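Local coordinates for protein GlcNAc Inducible Gene 2, GIG2 (Candida albicans, PDB 6AKZ) that binds iron and is probably an oxygenase of the DUF1479 (Gig2-like) family in the cupin clan, at residues Trp39-Val44 / Asp217-Asp222; Val130-Pro135 / Leu386-Ala391; Met286-Pro289 / Lys293-Glu296. All coordinates share one frame; numbering follows the deposited sequence.

Contact 1: Trp39-Val44 / Asp217-Asp222; sequences WKRLLV and DWENWD
Arg-41 and Glu-219 form a two-pronged salt bridge between helix 32-56 and the loop after helix 211-214. The guanidinium presents its NE side. Arg-41 NE bonds Glu-219 OE2 at 2.7 Å, and the bond is nearly straight at 164°. Arg-41 NH2 reaches Glu-219 OE1 at 2.9 Å and uses the syn lone pair of that oxygen. The two planes are nearly coplanar, 24° apart. The arginine chain bends at chi3 (-63°), which turns the NE edge to the acid. NH2 has a second acceptor, Gly-216 O, so three bonds in all, two of them at NH2, should hold the group against rotation.

The segment 217-222 carries a short 3-10 turn at 218-220. Within it Asn-220 ND2 bonds back to Asp-217 OD1 at 2.7 Å. The pairing is a helix side against a loop turn, far from the iron site.

Apolar contact centres on the Trp-218 indole. Leu-42 CD1 sits over one face, 3.9 Å from the centroid of the six-membered ring, a CH-pi contact. Leu-42 CB lies 3.6 Å from Trp-218 NE1. The carboxylate carbon of Glu-219 lies over the opposite face, so the ring is sandwiched between leucine and acid. Trp-218 NE1 donates to Ser-38 O, one helical turn before Leu-42. Leu-280 of helix 278-287 touches both Leu-42 and Trp-218.

Contact 2: Val130-Pro135 / Leu386-Ala391; sequences VFWSKP and LDTRDA
Trp-132, in the loop before helix 134-140, packs on Ala-391 and Thr-388 of helix 382-394. The residue before it, Phe-131, lays its CB over one face of the indole, 3.9 Å above the plane and offset toward the rim. Phe-131 itself turns to other neighbours, among them Tyr-401.

At Trp-132 the side chain points at the helix, and its ring spans one turn. Ala-391 CB lies beside the NE1-CZ2 side of the Trp-132 indole, 3.6 Å from NE1 and 3.9 Å from CZ2. The far end of the ring reaches Thr-388, with Trp-132 CH2 4.0 Å from Thr-388 CG2. Both methyls approach obliquely. The Thr-388 rotamer (chi1 -73°) puts CG2 by Trp-132 CH2 while OG1 bonds Val-173 O. Next comes Ser-133, which caps the N-terminus of helix 134-140.

The contact is apolar and buried, and its polar side-chain atoms find partners elsewhere. Besides the threonine hydroxyl, Trp-132 NE1 has its own acceptor, Ile-396 O. The indole N-H thus ties the loop to the chain just past helix 382-394, while the carbon surface between loop and helix is held by van der Waals contact alone.

Contact 3: Met286-Pro289 / Lys293-Glu296; sequences MLRP and KDPE
Arg-288 faces Asp-294 end-on, with NH1 and NH2 each gripping a different carboxylate oxygen. Arg-288 NH1 bonds Asp-294 OD1 at 2.9 Å, almost straight at 175°. Arg-288 NH2 bonds Asp-294 OD2, also at 2.9 Å, and this oxygen uses its syn lone pair. OD1 is likewise met on its syn side, though its donor stands somewhat out of the carboxylate plane. Both oxygens lie in the guanidinium plane. The two flat groups are turned 25° from each other, while the side chains as a whole cross at about a right angle.

The arginine chain starts with CG anti to the backbone N (chi1 -167°). It bends at chi2 and then runs extended to the acid. Its NE bonds Phe-327 O, and NH1 has a weak further bond to Phe-291 O. The NE bond and the two bonds to Asp-294 together should restrict rotation of the guanidinium. On the acid side, Tyr-303 OH is hydrogen-bonded to Asp-294 OD1.

The pair links the chain leaving helix 278-287 to the loop a few residues on. Arg-288 also packs on Trp-39 of helix 32-56, while Met-286 and Leu-287 pack against helix 211-214.

Contacts 1 and 3 are neighbours, with centres about 14 Å apart. They touch where Trp-39 packs on Leu-287 and Arg-288, which joins helix 32-56 to the chain at helix 278-287 and just after it. Tyr-303 also serves both: its ring meets Trp-39 and its hydroxyl bonds Asp-294. Contact 2 lies on the opposite side of the chain's centre, its centre about 42 Å from that of contact 1 and 43 Å from that of contact 3. Both segments of contact 1 precede contact 3 in sequence, whereas contacts 1 and 2 interleave. Contact 3 falls between the two segments of contact 2. The contacts thus tie helices and loops together on two flanks, away from the iron site.

Contact 1: Trp39-Val44 / Asp217-Asp222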
loop_
_atom_site.group_PDB
_atom_site.type_symbol
_atom_site.label_atom_id
_atom_site.label_comp_id
_atom_site.label_asym_id
_atom_site.label_seq_id
_atom_site.Cartn_x
_atom_site.Cartn_y
_atom_site.Cartn_z
ATOM N N TRP A 39 20.012 13.259 10.304
ATOM C CA TRP A 39 20.493 12.440 9.199
ATOM C C TRP A 39 21.708 11.620 9.567
ATOM O O TRP A 39 21.820 10.438 9.224
ATOM C CB TRP A 39 20.835 13.298 7.988
ATOM C CG TRP A 39 21.508 12.495 6.833
ATOM C CD1 TRP A 39 22.858 12.387 6.561
ATOM C CD2 TRP A 39 20.844 11.687 5.831
ATOM N NE1 TRP A 39 23.058 11.603 5.435
ATOM C CE2 TRP A 39 21.842 11.141 4.988
ATOM C CE3 TRP A 39 19.507 11.343 5.587
ATOM C CZ2 TRP A 39 21.536 10.313 3.905
ATOM C CZ3 TRP A 39 19.224 10.551 4.472
ATOM C CH2 TRP A 39 20.216 10.034 3.663
ATOM N N LYS A 40 22.621 12.237 10.324
ATOM C CA LYS A 40 23.750 11.504 10.855
ATOM C C LYS A 40 23.371 10.413 11.890
ATOM O O LYS A 40 23.857 9.292 11.801
ATOM C CB LYS A 40 24.706 12.528 11.431
ATOM C CG LYS A 40 25.332 13.320 10.305
ATOM C CD LYS A 40 26.167 14.452 10.855
ATOM C CE LYS A 40 26.626 15.299 9.695
ATOM N NZ LYS A 40 27.378 16.438 10.324
ATOM N N ARG A 41 22.531 10.738 12.846
ATOM C CA ARG A 41 21.947 9.738 13.784
ATOM C C ARG A 41 21.252 8.568 12.994
ATOM O O ARG A 41 21.360 7.400 13.372
ATOM C CB ARG A 41 20.896 10.320 14.692
ATOM C CG ARG A 41 21.348 11.466 15.593
ATOM C CD ARG A 41 20.392 11.639 16.785
ATOM N NE ARG A 41 19.033 11.998 16.347
ATOM C CZ ARG A 41 18.602 13.223 16.113
ATOM N NH1 ARG A 41 19.427 14.281 16.264
ATOM N NH2 ARG A 41 17.345 13.406 15.727
ATOM N N LEU A 42 20.521 8.929 11.962
ATOM C CA LEU A 42 19.774 7.977 11.161
ATOM C C LEU A 42 20.688 6.903 10.516
ATOM O O LEU A 42 20.423 5.704 10.629
ATOM C CB LEU A 42 18.960 8.676 10.088
ATOM C CG LEU A 42 18.240 7.755 9.097
ATOM C CD1 LEU A 42 17.172 6.920 9.848
ATOM C CD2 LEU A 42 17.605 8.548 8.010
ATOM N N LEU A 43 21.747 7.359 9.857
ATOM C CA LEU A 43 22.676 6.475 9.244
ATOM C C LEU A 43 23.354 5.537 10.205
ATOM O O LEU A 43 23.512 4.349 9.876
ATOM C CB LEU A 43 23.700 7.261 8.422
ATOM C CG LEU A 43 23.252 7.999 7.178
ATOM C CD1 LEU A 43 24.480 8.537 6.458
ATOM C CD2 LEU A 43 22.397 7.200 6.190
ATOM N N VAL A 44 23.628 6.003 11.417
ATOM C CA VAL A 44 24.251 5.181 12.409
ATOM C C VAL A 44 23.257 4.059 12.775
ATOM O O VAL A 44 23.618 2.918 12.709
ATOM C CB VAL A 44 24.668 6.003 13.642
ATOM C CG1 VAL A 44 25.050 5.086 14.804
ATOM C CG2 VAL A 44 25.796 6.976 13.251
ATOM N N ASP A 217 13.298 15.282 13.642
ATOM C CA ASP A 217 12.823 14.446 14.722
ATOM C C ASP A 217 12.177 13.156 14.090
ATOM O O ASP A 217 11.132 12.730 14.530
ATOM C CB ASP A 217 11.737 15.257 15.480
ATOM C CG ASP A 217 11.243 14.612 16.746
ATOM O OD1 ASP A 217 11.954 13.797 17.388
ATOM O OD2 ASP A 217 10.077 14.946 17.151
ATOM N N TRP A 218 12.863 12.558 13.107
ATOM C CA TRP A 218 12.452 11.260 12.554
ATOM C C TRP A 218 12.120 10.232 13.590
ATOM O O TRP A 218 11.214 9.402 13.392
ATOM C CB TRP A 218 13.450 10.717 11.513
ATOM C CG TRP A 218 14.753 10.303 12.032
ATOM C CD1 TRP A 218 15.944 11.044 11.956
ATOM C CD2 TRP A 218 15.081 9.089 12.694
ATOM N NE1 TRP A 218 16.955 10.366 12.559
ATOM C CE2 TRP A 218 16.476 9.147 13.003
ATOM C CE3 TRP A 218 14.360 7.939 13.056
ATOM C CZ2 TRP A 218 17.129 8.129 13.637
ATOM C CZ3 TRP A 218 15.033 6.919 13.677
ATOM C CH2 TRP A 218 16.410 6.989 13.946
ATOM N N GLU A 219 12.763 10.269 14.758
ATOM C CA GLU A 219 12.554 9.252 15.751
ATOM C C GLU A 219 11.137 9.221 16.235
ATOM O O GLU A 219 10.667 8.174 16.713
ATOM C CB GLU A 219 13.464 9.462 16.979
ATOM C CG GLU A 219 14.914 9.161 16.744
ATOM C CD GLU A 219 15.734 10.374 16.250
ATOM O OE1 GLU A 219 15.167 11.439 15.804
ATOM O OE2 GLU A 219 16.983 10.202 16.293
ATOM N N ASN A 220 10.456 10.347 16.148
ATOM C CA ASN A 220 9.081 10.405 16.578
ATOM C C ASN A 220 8.028 10.301 15.444
ATOM O O ASN A 220 6.832 10.567 15.695
ATOM C CB ASN A 220 8.909 11.649 17.399
ATOM C CG ASN A 220 9.552 11.463 18.744
ATOM O OD1 ASN A 220 9.242 10.526 19.492
ATOM N ND2 ASN A 220 10.468 12.287 19.031
ATOM N N TRP A 221 8.466 10.004 14.224
ATOM C CA TRP A 221 7.506 9.773 13.113
ATOM C C TRP A 221 6.630 8.536 13.404
ATOM O O TRP A 221 7.169 7.483 13.739
ATOM C CB TRP A 221 8.215 9.618 11.787
ATOM C CG TRP A 221 7.288 9.553 10.642
ATOM C CD1 TRP A 221 6.398 10.509 10.254
ATOM C CD2 TRP A 221 7.059 8.417 9.792
ATOM N NE1 TRP A 221 5.639 10.032 9.211
ATOM C CE2 TRP A 221 6.035 8.754 8.910
ATOM C CE3 TRP A 221 7.611 7.130 9.718
ATOM C CZ2 TRP A 221 5.597 7.883 7.902
ATOM C CZ3 TRP A 221 7.124 6.243 8.768
ATOM C CH2 TRP A 221 6.158 6.640 7.845
ATOM N N ASP A 222 5.334 8.719 13.279
ATOM C CA ASP A 222 4.321 7.718 13.558
ATOM C C ASP A 222 3.672 7.431 12.193
ATOM O O ASP A 222 2.822 8.171 11.706
ATOM C CB ASP A 222 3.282 8.236 14.555
ATOM C CG ASP A 222 2.368 7.114 15.057
ATOM O OD1 ASP A 222 2.236 6.097 14.339
ATOM O OD2 ASP A 222 1.827 7.291 16.159
#

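Contact 2: Val130-Pro135 / Leu386-Ala391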
loop_
_atom_site.group_PDB
_atom_site.type_symbol
_atom_site.label_atom_id
_atom_site.label_comp_id
_atom_site.label_asym_id
_atom_site.label_seq_id
_atom_site.Cartn_x
_atom_site.Cartn_y
_atom_site.Cartn_z
ATOM N N VAL A 130 -8.277 -10.255 -14.061
ATOM C CA VAL A 130 -9.548 -10.690 -13.606
ATOM C C VAL A 130 -9.745 -9.954 -12.261
ATOM O O VAL A 130 -8.887 -9.991 -11.342
ATOM C CB VAL A 130 -9.669 -12.218 -13.517
ATOM C CG1 VAL A 130 -8.675 -12.874 -12.540
ATOM C CG2 VAL A 130 -11.059 -12.601 -13.076
ATOM N N PHE A 131 -10.883 -9.295 -12.135
ATOM C CA PHE A 131 -11.185 -8.485 -10.942
ATOM C C PHE A 131 -12.367 -8.942 -10.093
ATOM O O PHE A 131 -12.278 -8.850 -8.837
ATOM C CB PHE A 131 -11.365 -7.049 -11.402
ATOM C CG PHE A 131 -10.147 -6.495 -12.084
ATOM C CD1 PHE A 131 -9.062 -6.045 -11.359
ATOM C CD2 PHE A 131 -10.036 -6.531 -13.495
ATOM C CE1 PHE A 131 -7.958 -5.504 -11.988
ATOM C CE2 PHE A 131 -8.911 -6.024 -14.146
ATOM C CZ PHE A 131 -7.856 -5.507 -13.382
ATOM N N TRP A 132 -13.475 -9.413 -10.725
ATOM C CA TRP A 132 -14.752 -9.639 -10.058
ATOM C C TRP A 132 -15.233 -11.110 -10.029
ATOM O O TRP A 132 -16.427 -11.395 -9.806
ATOM C CB TRP A 132 -15.860 -8.676 -10.629
ATOM C CG TRP A 132 -15.474 -7.207 -10.774
ATOM C CD1 TRP A 132 -15.404 -6.470 -11.924
ATOM C CD2 TRP A 132 -14.986 -6.341 -9.733
ATOM N NE1 TRP A 132 -14.934 -5.184 -11.675
ATOM C CE2 TRP A 132 -14.664 -5.086 -10.333
ATOM C CE3 TRP A 132 -14.828 -6.490 -8.357
ATOM C CZ2 TRP A 132 -14.202 -4.010 -9.606
ATOM C CZ3 TRP A 132 -14.318 -5.378 -7.623
ATOM C CH2 TRP A 132 -14.042 -4.173 -8.248
ATOM N N SER A 133 -14.315 -12.045 -10.275
ATOM C CA SER A 133 -14.698 -13.458 -10.324
ATOM C C SER A 133 -15.271 -13.929 -9.012
ATOM O O SER A 133 -15.009 -13.334 -7.937
ATOM C CB SER A 133 -13.442 -14.310 -10.691
ATOM O OG SER A 133 -12.494 -14.347 -9.639
ATOM N N LYS A 134 -16.033 -15.030 -9.043
ATOM C CA LYS A 134 -16.569 -15.574 -7.836
ATOM C C LYS A 134 -15.500 -15.875 -6.746
ATOM O O LYS A 134 -15.723 -15.599 -5.553
ATOM C CB LYS A 134 -17.382 -16.843 -8.134
ATOM C CG LYS A 134 -18.024 -17.480 -6.883
ATOM C CD LYS A 134 -18.417 -18.919 -7.202
ATOM C CE LYS A 134 -19.705 -19.346 -6.515
ATOM N NZ LYS A 134 -19.509 -20.378 -5.446
ATOM N N PRO A 135 -14.352 -16.499 -7.151
ATOM C CA PRO A 135 -13.402 -16.756 -6.067
ATOM C C PRO A 135 -12.880 -15.466 -5.404
ATOM O O PRO A 135 -12.624 -15.476 -4.177
ATOM C CB PRO A 135 -12.268 -17.554 -6.725
ATOM C CG PRO A 135 -12.739 -17.856 -8.149
ATOM C CD PRO A 135 -13.983 -17.155 -8.423
ATOM N N LEU A 386 -17.246 4.482 -5.914
ATOM C CA LEU A 386 -18.123 4.676 -7.096
ATOM C C LEU A 386 -17.639 3.850 -8.259
ATOM O O LEU A 386 -18.466 3.339 -9.018
ATOM C CB LEU A 386 -18.200 6.163 -7.501
ATOM C CG LEU A 386 -18.867 7.087 -6.462
ATOM C CD1 LEU A 386 -18.960 8.516 -6.957
ATOM C CD2 LEU A 386 -20.248 6.613 -6.071
ATOM N N ASP A 387 -16.322 3.749 -8.447
ATOM C CA ASP A 387 -15.792 2.930 -9.508
ATOM C C ASP A 387 -16.040 1.453 -9.312
ATOM O O ASP A 387 -16.419 0.741 -10.273
ATOM C CB ASP A 387 -14.337 3.254 -9.738
ATOM C CG ASP A 387 -13.814 2.619 -10.985
ATOM O OD1 ASP A 387 -14.394 2.834 -12.093
ATOM O OD2 ASP A 387 -12.876 1.849 -10.864
ATOM N N THR A 388 -15.875 0.994 -8.094
ATOM C CA THR A 388 -16.150 -0.393 -7.753
ATOM C C THR A 388 -17.605 -0.770 -8.008
ATOM O O THR A 388 -17.905 -1.785 -8.552
ATOM C CB THR A 388 -15.748 -0.658 -6.284
ATOM O OG1 THR A 388 -14.345 -0.675 -6.236
ATOM C CG2 THR A 388 -16.246 -1.919 -5.793
ATOM N N ARG A 389 -18.516 0.112 -7.611
ATOM C CA ARG A 389 -19.941 -0.128 -7.814
ATOM C C ARG A 389 -20.280 -0.175 -9.305
ATOM O O ARG A 389 -21.024 -1.046 -9.756
ATOM C CB ARG A 389 -20.772 0.953 -7.120
ATOM C CG ARG A 389 -22.226 1.000 -7.564
ATOM C CD ARG A 389 -22.881 2.313 -7.168
ATOM N NE ARG A 389 -24.299 2.342 -7.516
ATOM C CZ ARG A 389 -25.285 2.115 -6.654
ATOM N NH1 ARG A 389 -25.009 1.841 -5.386
ATOM N NH2 ARG A 389 -26.547 2.163 -7.058
ATOM N N ASP A 390 -19.725 0.768 -10.058
ATOM C CA ASP A 390 -19.943 0.861 -11.495
ATOM C C ASP A 390 -19.310 -0.290 -12.259
ATOM O O ASP A 390 -19.927 -0.851 -13.166
ATOM C CB ASP A 390 -19.415 2.195 -12.029
ATOM C CG ASP A 390 -19.779 2.426 -13.482
ATOM O OD1 ASP A 390 -20.984 2.559 -13.780
ATOM O OD2 ASP A 390 -18.860 2.474 -14.326
ATOM N N ALA A 391 -18.081 -0.646 -11.901
ATOM C CA ALA A 391 -17.405 -1.754 -12.613
ATOM C C ALA A 391 -18.020 -3.109 -12.366
ATOM O O ALA A 391 -18.111 -3.938 -13.296
ATOM C CB ALA A 391 -15.937 -1.779 -12.259
#

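Contact 3: Met286-Pro289 / Lys293-Glu296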
loop_
_atom_site.group_PDB
_atom_site.type_symbol
_atom_site.label_atom_id
_atom_site.label_comp_id
_atom_site.label_asym_id
_atom_site.label_seq_id
_atom_site.Cartn_x
_atom_site.Cartn_y
_atom_site.Cartn_z
ATOM N N MET A 286 12.722 10.018 2.735
ATOM C CA MET A 286 12.251 11.415 2.707
ATOM C C MET A 286 13.367 12.418 2.723
ATOM O O MET A 286 13.218 13.472 2.155
ATOM C CB MET A 286 11.248 11.730 3.805
ATOM C CG MET A 286 9.952 10.914 3.661
ATOM S SD MET A 286 9.161 10.825 2.013
ATOM C CE MET A 286 8.837 12.555 1.676
ATOM N N LEU A 287 14.416 12.132 3.470
ATOM C CA LEU A 287 15.575 13.010 3.501
ATOM C C LEU A 287 16.593 12.818 2.403
ATOM O O LEU A 287 17.454 13.698 2.207
ATOM C CB LEU A 287 16.286 12.905 4.855
ATOM C CG LEU A 287 15.496 13.341 6.085
ATOM C CD1 LEU A 287 16.253 13.137 7.365
ATOM C CD2 LEU A 287 15.085 14.776 6.013
ATOM N N ARG A 288 16.539 11.718 1.683
ATOM C CA ARG A 288 17.522 11.468 0.623
ATOM C C ARG A 288 17.716 12.594 -0.459
ATOM O O ARG A 288 18.866 12.823 -0.852
ATOM C CB ARG A 288 17.329 10.120 -0.015
ATOM C CG ARG A 288 18.477 9.665 -0.904
ATOM C CD ARG A 288 19.785 9.479 -0.199
ATOM N NE ARG A 288 20.761 8.842 -1.127
ATOM C CZ ARG A 288 22.062 8.727 -0.903
ATOM N NH1 ARG A 288 22.593 9.237 0.186
ATOM N NH2 ARG A 288 22.818 8.060 -1.796
ATOM N N PRO A 289 16.639 13.278 -0.902
ATOM C CA PRO A 289 16.832 14.404 -1.833
ATOM C C PRO A 289 17.672 15.509 -1.279
ATOM O O PRO A 289 18.281 16.216 -2.077
ATOM C CB PRO A 289 15.402 14.861 -2.178
ATOM C CG PRO A 289 14.549 13.646 -1.876
ATOM C CD PRO A 289 15.196 13.037 -0.662
ATOM N N LYS A 293 24.249 13.253 -1.849
ATOM C CA LYS A 293 25.709 13.155 -2.127
ATOM C C LYS A 293 26.461 12.482 -1.007
ATOM O O LYS A 293 26.594 13.028 0.071
ATOM C CB LYS A 293 26.262 14.536 -2.384
ATOM C CG LYS A 293 27.675 14.536 -2.932
ATOM C CD LYS A 293 27.734 14.995 -4.378
ATOM C CE LYS A 293 29.044 14.592 -5.056
ATOM N NZ LYS A 293 30.289 15.125 -4.418
ATOM N N ASP A 294 26.913 11.250 -1.221
ATOM C CA ASP A 294 27.656 10.541 -0.177
ATOM C C ASP A 294 29.098 11.031 -0.218
ATOM O O ASP A 294 29.635 11.191 -1.301
ATOM C CB ASP A 294 27.600 9.038 -0.425
ATOM C CG ASP A 294 26.163 8.542 -0.443
ATOM O OD1 ASP A 294 25.471 8.844 0.562
ATOM O OD2 ASP A 294 25.728 8.060 -1.491
ATOM N N PRO A 295 29.691 11.310 0.931
ATOM C CA PRO A 295 31.045 11.871 0.886
ATOM C C PRO A 295 32.116 10.856 0.577
ATOM O O PRO A 295 32.097 9.715 1.075
ATOM C CB PRO A 295 31.266 12.369 2.307
ATOM C CG PRO A 295 30.318 11.635 3.163
ATOM C CD PRO A 295 29.142 11.335 2.300
ATOM N N GLU A 296 33.141 11.320 -0.132
ATOM C CA GLU A 296 34.335 10.498 -0.424
ATOM C C GLU A 296 35.038 9.955 0.811
ATOM O O GLU A 296 35.543 8.852 0.780
ATOM C CB GLU A 296 35.324 11.281 -1.276
ATOM C CG GLU A 296 34.718 11.759 -2.586
ATOM C CD GLU A 296 35.639 11.575 -3.774
ATOM O OE1 GLU A 296 36.855 11.835 -3.630
ATOM O OE2 GLU A 296 35.143 11.164 -4.847
#